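Local coordinates for histone-lysine N-methyltransferase, H3 lysine-9 specific SUVH6 (Arabidopsis thaliana, PDB 6A5N), which probably methylates histone H3 through its SET domain and binds methylated DNA through its SRA domain, at residues N8-T13 and K57-G62; R15-V20 and F78-E83; T128-G133 and M210-F215. The protein carries 1 engineered substitution. All coordinates share one frame; numbering follows the deposited sequence.

Contact 1: N8-T13 and K57-G62; sequences NKVKET and KFLNSG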
loop_
_atom_site.group_PDB
_atom_site.type_symbol
_atom_site.label_atom_id
_atom_site.label_comp_id
_atom_site.label_asym_id
_atom_site.label_seq_id
_atom_site.Cartn_x
_atom_site.Cartn_y
_atom_site.Cartn_z
ATOM N N ASN A 8 -8.954 10.271 -6.525
ATOM C CA ASN A 8 -9.519 8.922 -6.552
ATOM C C ASN A 8 -9.231 8.170 -7.844
ATOM O O ASN A 8 -9.033 6.947 -7.817
ATOM C CB ASN A 8 -11.022 8.986 -6.326
ATOM C CG ASN A 8 -11.372 9.125 -4.874
ATOM O OD1 ASN A 8 -10.493 9.231 -4.020
ATOM N ND2 ASN A 8 -12.658 9.152 -4.582
ATOM N N LYS A 9 -9.217 8.882 -8.973
ATOM C CA LYS A 9 -8.826 8.249 -10.232
ATOM C C LYS A 9 -7.380 7.735 -10.166
ATOM O O LYS A 9 -7.125 6.576 -10.515
ATOM C CB LYS A 9 -8.999 9.204 -11.418
ATOM C CG LYS A 9 -10.446 9.640 -11.647
ATOM C CD LYS A 9 -10.807 9.708 -13.139
ATOM C CE LYS A 9 -10.728 8.325 -13.786
ATOM N NZ LYS A 9 -10.961 8.356 -15.258
ATOM N N VAL A 10 -6.449 8.569 -9.699
ATOM C CA VAL A 10 -5.057 8.145 -9.496
ATOM C C VAL A 10 -4.957 6.917 -8.585
ATOM O O VAL A 10 -4.379 5.895 -8.972
ATOM C CB VAL A 10 -4.194 9.281 -8.874
ATOM C CG1 VAL A 10 -2.896 8.728 -8.354
ATOM C CG2 VAL A 10 -3.932 10.412 -9.875
ATOM N N LYS A 11 -5.529 7.026 -7.385
ATOM C CA LYS A 11 -5.479 5.960 -6.395
ATOM C C LYS A 11 -6.005 4.641 -6.955
ATOM O O LYS A 11 -5.333 3.603 -6.876
ATOM C CB LYS A 11 -6.279 6.354 -5.145
ATOM C CG LYS A 11 -5.430 6.865 -3.993
ATOM C CD LYS A 11 -6.249 7.739 -3.061
ATOM C CE LYS A 11 -5.413 8.231 -1.894
ATOM N NZ LYS A 11 -5.856 9.597 -1.454
ATOM N N GLU A 12 -7.193 4.684 -7.547
ATOM C CA GLU A 12 -7.783 3.465 -8.096
ATOM C C GLU A 12 -6.976 2.948 -9.293
ATOM O O GLU A 12 -6.908 1.742 -9.518
ATOM C CB GLU A 12 -9.259 3.708 -8.457
ATOM C CG GLU A 12 -10.195 2.543 -8.116
ATOM C CD GLU A 12 -10.051 2.013 -6.679
ATOM O OE1 GLU A 12 -9.625 2.780 -5.784
ATOM O OE2 GLU A 12 -10.341 0.812 -6.458
ATOM N N THR A 13 -6.334 3.846 -10.034
ATOM C CA THR A 13 -5.502 3.422 -11.160
ATOM C C THR A 13 -4.294 2.630 -10.655
ATOM O O THR A 13 -3.962 1.575 -11.207
ATOM C CB THR A 13 -5.030 4.623 -12.012
ATOM O OG1 THR A 13 -6.171 5.402 -12.410
ATOM C CG2 THR A 13 -4.294 4.157 -13.250
ATOM N N LYS A 57 -6.505 2.387 -19.611
ATOM C CA LYS A 57 -6.480 2.662 -18.182
ATOM C C LYS A 57 -5.369 3.649 -17.789
ATOM O O LYS A 57 -5.319 4.098 -16.642
ATOM C CB LYS A 57 -6.326 1.343 -17.408
ATOM C CG LYS A 57 -7.496 0.352 -17.528
ATOM C CD LYS A 57 -8.809 0.941 -17.003
ATOM C CE LYS A 57 -9.947 -0.097 -16.991
ATOM N NZ LYS A 57 -11.299 0.526 -16.783
ATOM N N PHE A 58 -4.491 3.988 -18.735
ATOM C CA PHE A 58 -3.473 5.028 -18.517
ATOM C C PHE A 58 -4.120 6.385 -18.221
ATOM O O PHE A 58 -5.211 6.678 -18.721
ATOM C CB PHE A 58 -2.556 5.155 -19.747
ATOM C CG PHE A 58 -1.394 4.186 -19.764
ATOM C CD1 PHE A 58 -1.562 2.853 -19.384
ATOM C CD2 PHE A 58 -0.145 4.599 -20.202
ATOM C CE1 PHE A 58 -0.501 1.970 -19.419
ATOM C CE2 PHE A 58 0.925 3.711 -20.240
ATOM C CZ PHE A 58 0.742 2.402 -19.847
ATOM N N LEU A 59 -3.464 7.196 -17.396
ATOM C CA LEU A 59 -3.890 8.575 -17.156
ATOM C C LEU A 59 -2.992 9.512 -17.951
ATOM O O LEU A 59 -1.821 9.191 -18.178
ATOM C CB LEU A 59 -3.830 8.913 -15.664
ATOM C CG LEU A 59 -5.145 8.911 -14.879
ATOM C CD1 LEU A 59 -6.100 7.848 -15.385
ATOM C CD2 LEU A 59 -4.876 8.730 -13.404
ATOM N N ASN A 60 -3.538 10.651 -18.380
ATOM C CA ASN A 60 -2.787 11.638 -19.163
ATOM C C ASN A 60 -2.017 11.010 -20.326
ATOM O O ASN A 60 -0.849 11.332 -20.543
ATOM C CB ASN A 60 -1.807 12.409 -18.262
ATOM C CG ASN A 60 -2.490 13.081 -17.082
ATOM O OD1 ASN A 60 -3.548 13.697 -17.217
ATOM N ND2 ASN A 60 -1.880 12.961 -15.912
ATOM N N SER A 61 -2.665 10.113 -21.062
ATOM C CA SER A 61 -2.004 9.407 -22.158
ATOM C C SER A 61 -1.756 10.334 -23.337
ATOM O O SER A 61 -2.619 11.143 -23.690
ATOM C CB SER A 61 -2.839 8.201 -22.601
ATOM O OG SER A 61 -2.268 7.565 -23.730
ATOM N N GLY A 62 -0.575 10.241 -23.934
ATOM C CA GLY A 62 -0.259 11.067 -25.085
ATOM C C GLY A 62 0.010 12.542 -24.814
ATOM O O GLY A 62 0.057 13.345 -25.755
#
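The carbonyl oxygen of Lys57 meets the methyl of Thr13: Thr13 CG2 lies 3.5 Å from Lys57 O, a van der Waals contact at the start of the segment 57-62. The threonine reaches it because CG2 is anti to its own backbone N while OG1 stands anti to the carbonyl carbon (chi1 -54°), which sends the methyl to the loop and leaves the hydroxyl over the preceding helical turn, near Lys9 O. That hydroxyl approach is so short that its exact length is doubtful. The next residue, Phe58, points away from 8-13 and packs instead on helices 44-54 and 81-87.

Leu59 then turns back and supplies most of the apolar contact. Its CD2 sits 3.7 Å from Thr13 OG1 and 4.0 Å from Val10 CA, with Val10 CG2 also 4.0 Å from Leu59 CD2, so that one methyl rests between Val10 and Thr13, residues three apart on one side of helix 4-30. The other branch, CD1, touches Thr13 OG1 at 3.9 Å. The leucine and valine side chains cross at about a right angle. This is a loop lying against the flank of a long N-terminal helix, the loop being the connection that leads from helix 44-54 toward the first strand of the SRA domain. The main chain of Leu59 is hydrogen-bonded to Ile86, and both Leu59 and Val10 touch Leu87, so helix 81-87 of the SRA domain closes the same apolar cluster.

After Leu59 the chain swings away from the helix. Asn60 bonds through ND2 to Leu87 O, and this side-chain-to-main-chain bond attaches the outgoing loop to helix 81-87.

Contact 2: R15-V20 and F78-E83; sequences RLFHGV and FQYRME. With nucleotides of chain B.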
loop_
_atom_site.group_PDB
_atom_site.type_symbol
_atom_site.label_atom_id
_atom_site.label_comp_id
_atom_site.label_asym_id
_atom_site.label_seq_id
_atom_site.Cartn_x
_atom_site.Cartn_y
_atom_site.Cartn_z
ATOM N N ARG A 15 -4.076 1.102 -7.696
ATOM C CA ARG A 15 -4.652 -0.119 -7.135
ATOM C C ARG A 15 -4.913 -1.157 -8.205
ATOM O O ARG A 15 -4.580 -2.328 -8.039
ATOM C CB ARG A 15 -5.957 0.187 -6.411
ATOM C CG ARG A 15 -5.789 0.626 -4.986
ATOM C CD ARG A 15 -7.060 1.281 -4.462
ATOM N NE ARG A 15 -6.774 2.097 -3.287
ATOM C CZ ARG A 15 -7.657 2.884 -2.680
ATOM N NH1 ARG A 15 -7.298 3.590 -1.618
ATOM N NH2 ARG A 15 -8.901 2.971 -3.134
ATOM N N LEU A 16 -5.514 -0.730 -9.306
ATOM C CA LEU A 16 -5.727 -1.628 -10.427
ATOM C C LEU A 16 -4.381 -2.187 -10.891
ATOM O O LEU A 16 -4.213 -3.405 -10.926
ATOM C CB LEU A 16 -6.456 -0.914 -11.568
ATOM C CG LEU A 16 -7.027 -1.875 -12.608
ATOM C CD1 LEU A 16 -8.239 -2.589 -12.023
ATOM C CD2 LEU A 16 -7.418 -1.142 -13.878
ATOM N N PHE A 17 -3.419 -1.311 -11.187
ATOM C CA PHE A 17 -2.104 -1.760 -11.650
ATOM C C PHE A 17 -1.456 -2.831 -10.762
ATOM O O PHE A 17 -0.952 -3.847 -11.253
ATOM C CB PHE A 17 -1.143 -0.569 -11.756
ATOM C CG PHE A 17 0.287 -0.961 -12.000
ATOM C CD1 PHE A 17 0.732 -1.230 -13.285
ATOM C CD2 PHE A 17 1.189 -1.052 -10.950
ATOM C CE1 PHE A 17 2.054 -1.582 -13.518
ATOM C CE2 PHE A 17 2.508 -1.423 -11.174
ATOM C CZ PHE A 17 2.940 -1.681 -12.458
ATOM N N HIS A 18 -1.435 -2.578 -9.463
ATOM C CA HIS A 18 -0.792 -3.500 -8.548
ATOM C C HIS A 18 -1.613 -4.788 -8.421
ATOM O O HIS A 18 -1.048 -5.880 -8.245
ATOM C CB HIS A 18 -0.574 -2.820 -7.195
ATOM C CG HIS A 18 0.639 -1.944 -7.157
ATOM N ND1 HIS A 18 1.914 -2.447 -6.996
ATOM C CD2 HIS A 18 0.776 -0.603 -7.312
ATOM C CE1 HIS A 18 2.779 -1.448 -7.022
ATOM N NE2 HIS A 18 2.115 -0.320 -7.216
ATOM N N GLY A 19 -2.937 -4.652 -8.539
ATOM C CA GLY A 19 -3.836 -5.801 -8.548
ATOM C C GLY A 19 -3.476 -6.748 -9.673
ATOM O O GLY A 19 -3.350 -7.968 -9.474
ATOM N N VAL A 20 -3.278 -6.178 -10.855
ATOM C CA VAL A 20 -2.865 -6.958 -12.003
ATOM C C VAL A 20 -1.472 -7.558 -11.775
ATOM O O VAL A 20 -1.272 -8.756 -12.047
ATOM C CB VAL A 20 -2.896 -6.100 -13.270
ATOM C CG1 VAL A 20 -2.297 -6.850 -14.441
ATOM C CG2 VAL A 20 -4.323 -5.709 -13.582
ATOM N N PHE A 78 5.802 4.921 -4.952
ATOM C CA PHE A 78 5.693 3.983 -6.056
ATOM C C PHE A 78 6.734 2.870 -5.880
ATOM O O PHE A 78 7.664 3.007 -5.075
ATOM C CB PHE A 78 5.852 4.725 -7.380
ATOM C CG PHE A 78 4.915 5.893 -7.522
ATOM C CD1 PHE A 78 5.279 7.157 -7.063
ATOM C CD2 PHE A 78 3.661 5.724 -8.102
ATOM C CE1 PHE A 78 4.414 8.217 -7.182
ATOM C CE2 PHE A 78 2.791 6.795 -8.229
ATOM C CZ PHE A 78 3.165 8.036 -7.762
ATOM N N GLN A 79 6.565 1.761 -6.591
ATOM C CA GLN A 79 7.507 0.661 -6.475
ATOM C C GLN A 79 8.210 0.560 -7.804
ATOM O O GLN A 79 9.389 0.215 -7.881
ATOM C CB GLN A 79 6.798 -0.660 -6.097
ATOM C CG GLN A 79 6.150 -0.641 -4.703
ATOM C CD GLN A 79 5.464 -1.952 -4.316
ATOM O OE1 GLN A 79 5.760 -3.019 -4.868
ATOM N NE2 GLN A 79 4.559 -1.875 -3.340
ATOM N N TYR A 80 7.472 0.911 -8.848
ATOM C CA TYR A 80 7.977 0.816 -10.206
ATOM C C TYR A 80 8.027 2.171 -10.916
ATOM O O TYR A 80 7.108 3.000 -10.787
ATOM C CB TYR A 80 7.112 -0.161 -11.018
ATOM C CG TYR A 80 7.293 -1.611 -10.620
ATOM C CD1 TYR A 80 8.389 -2.338 -11.063
ATOM C CD2 TYR A 80 6.364 -2.254 -9.808
ATOM C CE1 TYR A 80 8.559 -3.665 -10.699
ATOM C CE2 TYR A 80 6.530 -3.572 -9.441
ATOM C CZ TYR A 80 7.628 -4.274 -9.894
ATOM O OH TYR A 80 7.791 -5.593 -9.541
ATOM N N ARG A 81 9.092 2.380 -11.683
ATOM C CA ARG A 81 9.184 3.516 -12.576
ATOM C C ARG A 81 7.996 3.548 -13.530
ATOM O O ARG A 81 7.555 4.612 -13.972
ATOM C CB ARG A 81 10.512 3.452 -13.334
ATOM C CG ARG A 81 11.707 3.952 -12.524
ATOM C CD ARG A 81 11.678 5.493 -12.436
ATOM N NE ARG A 81 11.582 6.024 -13.786
ATOM C CZ ARG A 81 12.641 6.280 -14.546
ATOM N NH1 ARG A 81 13.863 6.107 -14.062
ATOM N NH2 ARG A 81 12.493 6.731 -15.776
ATOM N N MET A 82 7.457 2.375 -13.826
ATOM C CA MET A 82 6.356 2.243 -14.771
ATOM C C MET A 82 5.042 2.907 -14.308
ATOM O O MET A 82 4.228 3.375 -15.132
ATOM C CB MET A 82 6.133 0.762 -15.043
ATOM C CG MET A 82 5.645 0.486 -16.421
ATOM S SD MET A 82 6.731 1.258 -17.653
ATOM C CE MET A 82 5.626 1.160 -19.075
ATOM N N GLU A 83 4.850 2.941 -12.991
ATOM C CA GLU A 83 3.691 3.583 -12.384
ATOM C C GLU A 83 3.670 5.074 -12.725
ATOM O O GLU A 83 2.613 5.631 -13.065
ATOM C CB GLU A 83 3.719 3.375 -10.869
ATOM C CG GLU A 83 3.904 1.925 -10.450
ATOM C CD GLU A 83 3.634 1.730 -8.982
ATOM O OE1 GLU A 83 2.506 2.039 -8.541
ATOM O OE2 GLU A 83 4.557 1.278 -8.271
ATOM P P DG B 10 12.390 0.001 -11.546
ATOM O OP1 DG B 10 10.929 0.214 -11.671
ATOM O OP2 DG B 10 13.092 0.442 -10.312
ATOM O "O5'" DG B 10 12.722 -1.563 -11.640
ATOM C "C5'" DG B 10 12.027 -2.363 -12.559
ATOM C "C4'" DG B 10 12.785 -3.642 -12.823
ATOM O "O4'" DG B 10 14.051 -3.345 -13.445
ATOM C "C3'" DG B 10 13.120 -4.460 -11.573
ATOM O "O3'" DG B 10 12.404 -5.684 -11.637
ATOM C "C2'" DG B 10 14.653 -4.654 -11.643
ATOM C "C1'" DG B 10 14.926 -4.394 -13.117
ATOM N N9 DG B 10 16.307 -4.004 -13.441
ATOM C C8 DG B 10 17.092 -3.089 -12.788
ATOM N N7 DG B 10 18.279 -2.945 -13.312
ATOM C C5 DG B 10 18.279 -3.821 -14.388
ATOM C C6 DG B 10 19.298 -4.113 -15.336
ATOM O O6 DG B 10 20.435 -3.623 -15.420
ATOM N N1 DG B 10 18.882 -5.073 -16.265
ATOM C C2 DG B 10 17.641 -5.672 -16.262
ATOM N N2 DG B 10 17.411 -6.568 -17.220
ATOM N N3 DG B 10 16.686 -5.406 -15.379
ATOM C C4 DG B 10 17.072 -4.477 -14.478
ATOM P P DA B 9 16.373 4.409 -12.053
ATOM O OP1 DA B 9 15.378 5.280 -11.397
ATOM O OP2 DA B 9 16.850 3.200 -11.342
ATOM O "O5'" DA B 9 15.755 3.955 -13.456
ATOM C "C5'" DA B 9 16.036 2.652 -13.973
ATOM C "C4'" DA B 9 14.766 1.828 -14.072
ATOM O "O4'" DA B 9 14.921 0.832 -15.099
ATOM C "C3'" DA B 9 14.460 1.019 -12.838
ATOM O "O3'" DA B 9 13.079 0.601 -12.871
ATOM C "C2'" DA B 9 15.426 -0.153 -12.993
ATOM C "C1'" DA B 9 15.401 -0.371 -14.510
ATOM N N9 DA B 9 16.700 -0.646 -15.096
ATOM C C8 DA B 9 17.910 -0.251 -14.615
ATOM N N7 DA B 9 18.921 -0.611 -15.362
ATOM C C5 DA B 9 18.317 -1.286 -16.427
ATOM C C6 DA B 9 18.840 -1.920 -17.576
ATOM N N6 DA B 9 20.149 -1.982 -17.852
ATOM N N1 DA B 9 17.962 -2.489 -18.424
ATOM C C2 DA B 9 16.655 -2.431 -18.140
ATOM N N3 DA B 9 16.053 -1.869 -17.094
ATOM C C4 DA B 9 16.950 -1.310 -16.271
#
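A buried carboxylate, that of Glu83, is gripped from two directions by groups of very different kinds: a histidine of the long N-terminal helix 4-30 and the main chain of its own turn. The site lies at the turn that leads into helix 81-87 of the SRA domain, and it joins that helix start to helix 4-30. His18 NE2 donates to Glu83 OE1 at 2.7 Å, but the bond is weak, bent to 136° at the hydrogen, and the imidazole and carboxylate planes stand 75° apart.

The other oxygen is held by backbone. Gln79 N approaches OE2 of Glu83 at 2.7 Å, on the syn side but out of the carboxylate plane, while Tyr80 N, 3.0 Å away, meets the anti lone pair of the same OE2. These two N-H groups should limit rotation of the carboxylate and, together with the imidazole, would probably stabilise its charge.

Phe17, whose CG is anti to the backbone N (chi1 170°), brings its ring across the glutamate chain at about a right angle, CE2 lying 3.7 Å from Glu83 CG. One edge of this ring also comes over a face of the His18 imidazole. Farther out, Phe17 CE2 and Tyr80 CD2 approach to 4.2 Å, and the extended Gln79 brings its amide carbon CD within 3.8 Å of His18 CE1. Ala48, of helix 44-54, packs on Phe17 as well.

The turn fixed in this way also faces the DNA backbone. The main-chain N of Arg81 donates to OP1 of DG10 of chain B over 2.8 Å. The guanidinium group, tied to the carbonyl oxygens of Pro92 and Gln94, reaches the preceding phosphate edge-on, Arg81 NH1 lying 3.2 Å from OP1 of DA9 of chain B.

Contact 3: T128-G133 and M210-F215; sequences TYTGQG and MNVFKF. With nucleotides of chain B.
Tyr129 and Phe215 form an antiparallel hydrogen-bonded pair: Tyr129 N donates to Phe215 O at 2.9 Å, and Phe215 N returns to Tyr129 O over the same 2.9 Å. The Phe215 ring turns an edge to that carbonyl, its CD1 3.3 Å from Tyr129 O, and Gly131 CA meets the same edge. Gly131 N continues the pairing to Phe213 O (3.0 Å), where a CB would be tight against Phe213 and Phe215.

Thr130, paired with Lys214 without hydrogen bonds, sends CG2 diagonally to Val212 CG1 (3.6 Å). Thr130 O points away from strand 210-219 and accepts N4 of methylcytosine 5CM8 of chain B at 2.8 Å. Here segment 128-133, backed by strand 210-219, lines the base pocket of the SRA domain, which in relatives receives a flipped-out methylcytosine. Tyr129, with CG anti to its N (chi1 -167°), lays one ring face over the amino-bearing edge of the base, N4 3.2 Å above the ring plane and offset toward the rim. With an alanine here, the base would probably lose cover over that edge and be freer to shift on Thr130 O.

Behind this, Val112 O anchors the Tyr129 hydroxyl, and Asp119 OD1 accepts from Thr130 N.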
loop_
_atom_site.group_PDB
_atom_site.type_symbol
_atom_site.label_atom_id
_atom_site.label_comp_id
_atom_site.label_asym_id
_atom_site.label_seq_id
_atom_site.Cartn_x
_atom_site.Cartn_y
_atom_site.Cartn_z
ATOM N N THR A 128 21.304 18.853 -5.770
ATOM C CA THR A 128 22.225 18.944 -6.904
ATOM C C THR A 128 22.064 17.687 -7.762
ATOM O O THR A 128 22.240 16.555 -7.283
ATOM C CB THR A 128 23.697 19.113 -6.466
ATOM O OG1 THR A 128 23.845 20.317 -5.693
ATOM C CG2 THR A 128 24.585 19.222 -7.685
ATOM N N TYR A 129 21.713 17.890 -9.029
ATOM C CA TYR A 129 21.372 16.801 -9.937
ATOM C C TYR A 129 22.373 16.708 -11.077
ATOM O O TYR A 129 22.566 17.672 -11.832
ATOM C CB TYR A 129 19.954 17.007 -10.478
ATOM C CG TYR A 129 19.365 15.805 -11.172
ATOM C CD1 TYR A 129 18.912 14.719 -10.445
ATOM C CD2 TYR A 129 19.225 15.773 -12.550
ATOM C CE1 TYR A 129 18.355 13.615 -11.075
ATOM C CE2 TYR A 129 18.676 14.693 -13.188
ATOM C CZ TYR A 129 18.242 13.614 -12.446
ATOM O OH TYR A 129 17.689 12.535 -13.090
ATOM N N THR A 130 22.999 15.541 -11.199
ATOM C CA THR A 130 23.944 15.286 -12.276
ATOM C C THR A 130 23.229 15.124 -13.608
ATOM O O THR A 130 22.185 14.462 -13.690
ATOM C CB THR A 130 24.780 14.033 -11.986
ATOM O OG1 THR A 130 25.424 14.166 -10.707
ATOM C CG2 THR A 130 25.821 13.826 -13.064
ATOM N N GLY A 131 23.785 15.709 -14.643
ATOM C CA GLY A 131 23.205 15.601 -15.950
ATOM C C GLY A 131 23.364 14.199 -16.424
ATOM O O GLY A 131 23.867 13.387 -15.702
ATOM N N GLN A 132 22.927 13.918 -17.637
ATOM C CA GLN A 132 23.034 12.584 -18.175
ATOM C C GLN A 132 23.906 12.535 -19.404
ATOM O O GLN A 132 23.647 13.198 -20.382
ATOM C CB GLN A 132 21.641 12.038 -18.494
ATOM C CG GLN A 132 21.088 12.433 -19.842
ATOM C CD GLN A 132 19.608 12.167 -20.007
ATOM O OE1 GLN A 132 18.969 11.547 -19.176
ATOM N NE2 GLN A 132 19.061 12.642 -21.101
ATOM N N GLY A 133 24.949 11.737 -19.358
ATOM C CA GLY A 133 25.805 11.575 -20.510
ATOM C C GLY A 133 26.635 10.343 -20.356
ATOM O O GLY A 133 26.847 9.916 -19.250
ATOM N N MET A 210 35.938 12.660 -17.314
ATOM C CA MET A 210 35.395 13.503 -18.350
ATOM C C MET A 210 34.432 14.452 -17.672
ATOM O O MET A 210 33.999 14.187 -16.562
ATOM C CB MET A 210 34.693 12.662 -19.401
ATOM C CG MET A 210 35.636 12.004 -20.391
ATOM S SD MET A 210 37.159 12.924 -20.629
ATOM C CE MET A 210 37.645 12.371 -22.251
ATOM N N ASN A 211 34.146 15.581 -18.303
ATOM C CA ASN A 211 33.298 16.599 -17.691
ATOM C C ASN A 211 31.826 16.221 -17.535
ATOM O O ASN A 211 31.284 15.487 -18.325
ATOM C CB ASN A 211 33.450 17.926 -18.428
ATOM C CG ASN A 211 34.583 18.773 -17.874
ATOM O OD1 ASN A 211 34.962 18.642 -16.721
ATOM N ND2 ASN A 211 35.125 19.640 -18.699
ATOM N N VAL A 212 31.198 16.735 -16.494
ATOM C CA VAL A 212 29.826 16.390 -16.159
ATOM C C VAL A 212 29.035 17.660 -15.828
ATOM O O VAL A 212 29.574 18.585 -15.219
ATOM C CB VAL A 212 29.807 15.402 -14.966
ATOM C CG1 VAL A 212 28.694 15.721 -13.998
ATOM C CG2 VAL A 212 29.681 13.982 -15.459
ATOM N N PHE A 213 27.774 17.724 -16.252
ATOM C CA PHE A 213 26.912 18.856 -15.910
ATOM C C PHE A 213 26.289 18.663 -14.530
ATOM O O PHE A 213 26.070 17.524 -14.095
ATOM C CB PHE A 213 25.813 19.046 -16.961
ATOM C CG PHE A 213 26.321 19.509 -18.299
ATOM C CD1 PHE A 213 25.941 18.859 -19.464
ATOM C CD2 PHE A 213 27.156 20.617 -18.397
ATOM C CE1 PHE A 213 26.404 19.282 -20.702
ATOM C CE2 PHE A 213 27.618 21.049 -19.632
ATOM C CZ PHE A 213 27.238 20.377 -20.782
ATOM N N LYS A 214 26.011 19.776 -13.848
ATOM C CA LYS A 214 25.383 19.762 -12.524
ATOM C C LYS A 214 24.308 20.841 -12.453
ATOM O O LYS A 214 24.520 21.942 -12.946
ATOM C CB LYS A 214 26.437 19.973 -11.429
ATOM C CG LYS A 214 27.389 18.791 -11.238
ATOM C CD LYS A 214 27.175 18.144 -9.879
ATOM C CE LYS A 214 27.271 16.624 -9.941
ATOM N NZ LYS A 214 27.511 16.006 -8.593
ATOM N N PHE A 215 23.158 20.526 -11.861
ATOM C CA PHE A 215 22.050 21.482 -11.783
ATOM C C PHE A 215 21.587 21.662 -10.344
ATOM O O PHE A 215 21.328 20.675 -9.644
ATOM C CB PHE A 215 20.863 21.022 -12.644
ATOM C CG PHE A 215 21.219 20.731 -14.069
ATOM C CD1 PHE A 215 21.736 19.487 -14.438
ATOM C CD2 PHE A 215 21.023 21.691 -15.046
ATOM C CE1 PHE A 215 22.059 19.224 -15.764
ATOM C CE2 PHE A 215 21.348 21.441 -16.368
ATOM C CZ PHE A 215 21.867 20.211 -16.729
ATOM N N1 5CM B 8 19.337 8.825 -12.695
ATOM C C2 5CM B 8 19.783 9.073 -11.448
ATOM N N3 5CM B 8 20.395 10.295 -11.160
ATOM C C4 5CM B 8 20.666 11.215 -12.184
ATOM C C5 5CM B 8 20.302 10.924 -13.487
ATOM C C5A 5CM B 8 20.556 11.807 -14.517
ATOM C C6 5CM B 8 19.669 9.718 -13.739
ATOM O O2 5CM B 8 19.524 8.299 -10.539
ATOM N N4 5CM B 8 21.273 12.380 -11.979
ATOM C "C1'" 5CM B 8 18.743 7.560 -13.230
ATOM C "C2'" 5CM B 8 17.771 7.206 -14.243
ATOM C "C3'" 5CM B 8 18.000 5.623 -13.803
ATOM C "C4'" 5CM B 8 19.507 5.460 -14.073
ATOM O "O4'" 5CM B 8 19.890 6.701 -13.424
ATOM O "O3'" 5CM B 8 17.662 5.313 -12.425
ATOM C "C5'" 5CM B 8 19.018 5.822 -15.481
ATOM O "O5'" 5CM B 8 20.098 6.512 -16.122
ATOM P P 5CM B 8 19.909 7.606 -17.316
ATOM O OP1 5CM B 8 18.955 8.675 -16.946
ATOM O OP2 5CM B 8 21.252 7.960 -17.824
#

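Contacts 1 and 2 are neighbours, their centres 11 Å apart, each using part of helix 4-30, and they touch where Lys57 CG packs 3.9 Å from Leu16 CD2. Contact 3 stands apart, its centre 32 Å from that of contact 1 and 30 Å from that of contact 2. Nucleic acid bridges the gap: contact 3 holds the methylated base of nucleotide 8 of chain B, contact 2 binds the phosphates of nucleotides 9 and 10, and their nearest atoms are about 8 Å apart. Helix 4-30 also reaches the SET domain through the Arg15-Asp484 salt bridge, so residues of both the DNA-binding SRA domain and the probable methyltransferase domain contact the same helix.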